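Local coordinates for interphotoreceptor retinoid-binding protein (Xenopus laevis, PDB 1J7X), which probably binds retinoids and carries them through the interphotoreceptor matrix between the photoreceptors and the retinal pigment epithelium, at residues 92-95 with 96-99; 220-223 with 224-228. All coordinates share one frame; numbering follows the deposited sequence.

Overall arrangement
Both contacts lie along the last turns of a helix, but they sit in different surroundings. Contact 1, on helix 88-98, is a surface contact about 24 Å from the centre of the chain, and its inward side lies against helix 119-137. Contact 2, on helix 216-226, is partly buried about 10 Å from that centre, packed on helix 158-163 and on strands 173-179 and 254-265 of the antiparallel sheet. The centres of contacts 1 and 2 are about 26 Å apart. Contact 1 relies on an amide pair and a threonine hydroxyl; contact 2 pairs a selenium with an aromatic ring, keeps its polar groups on another side, and closes in a Schellman motif.

Contact 1. Residues 92-95 with 96-99; sequences QALV and NTVF
Gln92 and Asn96, one turn apart near the C-terminal end of helix 88-98, bring their amides together at a slant, the planes 26° apart. Gln92 carries CG anti to its backbone N (chi1 -176°) and bends at chi2, which brings NE2 within 3.3 Å of Asn96 OD1. This hydrogen bond is far from straight, 141° at the hydrogen, and NE2 sits above the carbonyl plane of Asn96. Both amides have further partners on helix 119-137: Asn131 and the Phe128 carbonyl for Gln92, Thr132 for Asn96. With an alanine here in place of Gln92, Asn131 ND2 and the Phe128 carbonyl would probably lose their mate, and Asn96 OD1 would be left with Thr132 as its side-chain partner.

Val95 CG1 lies 3.9 Å from CD2 of the Phe99 ring, the two side chains meeting obliquely. The valine also packs on Leu125 and Phe128, while Val98 CG1 stands 3.5 Å above one face of the Phe99 ring, toward its rim. Leu94 CD1 touches Val98 CG2 more loosely, at 4.2 Å. Thr97 turns OG1 back to Leu94 O at 2.9 Å, a carbonyl that also accepts from Thr97 N and Val98 N. Three donors thus share one oxygen as the helix ends. The chemistry is split accordingly: the amides of Gln92 and Asn96, with Val95 and Phe99, join the helix to helix 119-137, whereas the threonine hydroxyl is spent on the helix's own backbone.

Contact 2. Residues 220-223 with 224-228; sequences FAYL and MQSLS
Helix 216-226 is the crossover helix of a beta-alpha-beta unit between strands 204-209 and 231-234, and on its last turns Phe220 and Met224, a selenomethionine here, run alongside each other in the same direction. Met224 bends at chi2 and chi3 and brings SE 4.1 Å from Phe220 CZ. This Met-aromatic contact is oblique, SE standing 4.8 Å from the centroid of the Phe220 ring and 37° off its normal. Leu162 of helix 158-163 packs on both side chains.

The crossover buries Phe220, Leu223 and Met224, whereas Tyr222, Gln225 and Ser226 are partly exposed. With chi1 at -177° the Tyr222 ring swings away from its own N, to where it stacks on Trp271 and its hydroxyl bonds Asp265. Ser226 CB comes obliquely to this ring, 4.1 Å from Tyr222 CE2. The extended Gln225 chain carries OE1 to a water at 2.7 Å; that water, lying over one face of the Tyr222 ring near its rim, bonds weakly to Tyr222 O, while Gln225 NE2 reaches the Val277 carbonyl.

Leu223 CD2 lies 3.7 Å from Ser226 OG, and this leucine packs on Phe175 and Phe263. The helix closes in a Schellman motif at Ser228, whose phi is positive (55°). Ser228 N donates to Gln225 O, three residues back, at 3.0 Å, after the regular i to i-4 bond from Leu227 N to Leu223 O at 2.9 Å.

Contact 1. Residues 92-95 with 96-99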
# COMPACT_ATOMS: atom_id res chain seq x y z
N GLN A 92 3.24 4.74 -27.27
CA GLN A 92 2.40 5.94 -26.94
C GLN A 92 0.94 5.52 -26.86
O GLN A 92 0.23 5.92 -25.95
CB GLN A 92 2.56 7.07 -28.02
CG GLN A 92 1.81 8.32 -27.67
CD GLN A 92 2.36 8.99 -26.40
OE1 GLN A 92 3.49 9.53 -26.41
NE2 GLN A 92 1.64 8.78 -25.24
N ALA A 93 0.54 4.61 -27.75
CA ALA A 93 -0.84 4.14 -27.78
C ALA A 93 -1.19 3.40 -26.46
O ALA A 93 -2.29 3.61 -25.91
CB ALA A 93 -1.04 3.21 -28.93
N LEU A 94 -0.27 2.55 -25.98
CA LEU A 94 -0.44 1.81 -24.74
C LEU A 94 -0.56 2.78 -23.54
O LEU A 94 -1.48 2.70 -22.69
CB LEU A 94 0.72 0.94 -24.58
CG LEU A 94 0.72 0.06 -23.29
CD1 LEU A 94 -0.57 -0.75 -23.22
CD2 LEU A 94 1.95 -0.81 -23.20
N VAL A 95 0.38 3.72 -23.49
CA VAL A 95 0.39 4.71 -22.42
C VAL A 95 -0.98 5.44 -22.46
O VAL A 95 -1.57 5.74 -21.39
CB VAL A 95 1.56 5.66 -22.53
CG1 VAL A 95 1.33 6.92 -21.66
CG2 VAL A 95 2.85 4.92 -22.15
N ASN A 96 -1.48 5.72 -23.67
CA ASN A 96 -2.73 6.47 -23.81
C ASN A 96 -3.94 5.71 -23.27
O ASN A 96 -4.95 6.29 -22.93
CB ASN A 96 -3.02 6.88 -25.30
CG ASN A 96 -2.15 8.09 -25.79
OD1 ASN A 96 -1.62 8.81 -24.95
ND2 ASN A 96 -1.90 8.19 -27.10
N THR A 97 -3.83 4.43 -23.22
CA THR A 97 -4.94 3.64 -22.67
C THR A 97 -4.74 3.26 -21.19
O THR A 97 -5.68 2.96 -20.50
CB THR A 97 -5.19 2.35 -23.45
OG1 THR A 97 -4.04 1.60 -23.54
CG2 THR A 97 -5.57 2.57 -24.88
N VAL A 98 -3.50 3.27 -20.71
CA VAL A 98 -3.20 3.00 -19.31
C VAL A 98 -3.58 4.18 -18.45
O VAL A 98 -4.07 4.03 -17.32
CB VAL A 98 -1.72 2.67 -19.06
CG1 VAL A 98 -1.39 2.71 -17.58
CG2 VAL A 98 -1.36 1.39 -19.69
N PHE A 99 -3.33 5.38 -18.94
CA PHE A 99 -3.62 6.64 -18.18
C PHE A 99 -4.69 7.45 -18.83
O PHE A 99 -4.49 7.87 -19.97
CB PHE A 99 -2.39 7.48 -18.04
CG PHE A 99 -1.20 6.80 -17.43
CD1 PHE A 99 -1.04 6.79 -16.03
CD2 PHE A 99 -0.28 6.11 -18.15
CE1 PHE A 99 -0.02 6.15 -15.52
CE2 PHE A 99 0.77 5.51 -17.64
CZ PHE A 99 0.96 5.57 -16.27

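Contact 2. Residues 220-223 with 224-228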
# COMPACT_ATOMS: atom_id res chain seq x y z
N PHE A 220 0.78 4.35 -2.25
CA PHE A 220 0.81 5.73 -2.88
C PHE A 220 -0.11 6.67 -2.19
O PHE A 220 0.28 7.83 -1.82
CB PHE A 220 0.51 5.66 -4.40
CG PHE A 220 0.52 6.98 -5.05
CD1 PHE A 220 1.65 7.54 -5.48
CD2 PHE A 220 -0.68 7.67 -5.28
CE1 PHE A 220 1.62 8.89 -5.98
CE2 PHE A 220 -0.69 8.86 -5.86
CZ PHE A 220 0.44 9.47 -6.21
N ALA A 221 -1.36 6.21 -1.98
CA ALA A 221 -2.37 7.05 -1.30
C ALA A 221 -1.91 7.39 0.17
O ALA A 221 -2.00 8.53 0.68
CB ALA A 221 -3.76 6.38 -1.24
N TYR A 222 -1.49 6.32 0.81
CA TYR A 222 -1.01 6.49 2.24
C TYR A 222 0.11 7.54 2.35
O TYR A 222 0.07 8.48 3.17
CB TYR A 222 -0.58 5.15 2.81
CG TYR A 222 -0.16 5.26 4.25
CD1 TYR A 222 -1.08 5.31 5.28
CD2 TYR A 222 1.18 5.44 4.54
CE1 TYR A 222 -0.62 5.49 6.65
CE2 TYR A 222 1.62 5.67 5.88
CZ TYR A 222 0.69 5.64 6.91
OH TYR A 222 1.09 5.84 8.21
N LEU A 223 1.08 7.36 1.45
CA LEU A 223 2.24 8.27 1.40
C LEU A 223 1.90 9.68 1.04
O LEU A 223 2.37 10.68 1.70
CB LEU A 223 3.33 7.68 0.51
CG LEU A 223 3.96 6.47 1.14
CD1 LEU A 223 4.88 5.89 0.10
CD2 LEU A 223 4.81 6.83 2.46
N MSE A 224 0.95 9.86 0.12
CA MSE A 224 0.50 11.20 -0.19
C MSE A 224 -0.18 11.78 1.00
O MSE A 224 -0.07 13.00 1.23
CB MSE A 224 -0.41 11.25 -1.45
CG MSE A 224 0.09 12.42 -2.47
SE MSE A 224 1.40 12.32 -3.41
CE MSE A 224 2.36 12.77 -2.60
N GLN A 225 -0.86 10.93 1.76
CA GLN A 225 -1.49 11.43 2.99
C GLN A 225 -0.51 11.73 4.11
O GLN A 225 -0.59 12.74 4.76
CB GLN A 225 -2.60 10.34 3.43
CG GLN A 225 -3.35 10.77 4.64
CD GLN A 225 -4.31 9.69 5.09
OE1 GLN A 225 -3.87 8.57 5.43
NE2 GLN A 225 -5.62 9.95 4.90
N SER A 226 0.45 10.84 4.35
CA SER A 226 1.40 10.97 5.40
C SER A 226 2.35 12.18 5.21
O SER A 226 2.89 12.80 6.16
CB SER A 226 2.20 9.67 5.55
OG SER A 226 3.03 9.44 4.43
N LEU A 227 2.56 12.51 3.94
CA LEU A 227 3.37 13.66 3.58
C LEU A 227 2.59 14.96 3.55
O LEU A 227 3.13 16.08 3.35
CB LEU A 227 4.03 13.45 2.20
CG LEU A 227 5.10 12.39 2.03
CD1 LEU A 227 5.29 12.06 0.55
CD2 LEU A 227 6.43 12.97 2.66
N SER A 228 1.33 14.86 3.89
CA SER A 228 0.44 16.00 3.84
C SER A 228 0.44 16.62 2.45
O SER A 228 0.24 17.80 2.28
CB SER A 228 0.82 17.03 4.97
OG SER A 228 0.76 16.35 6.23
O HOH W 1 -1.24 8.48 6.20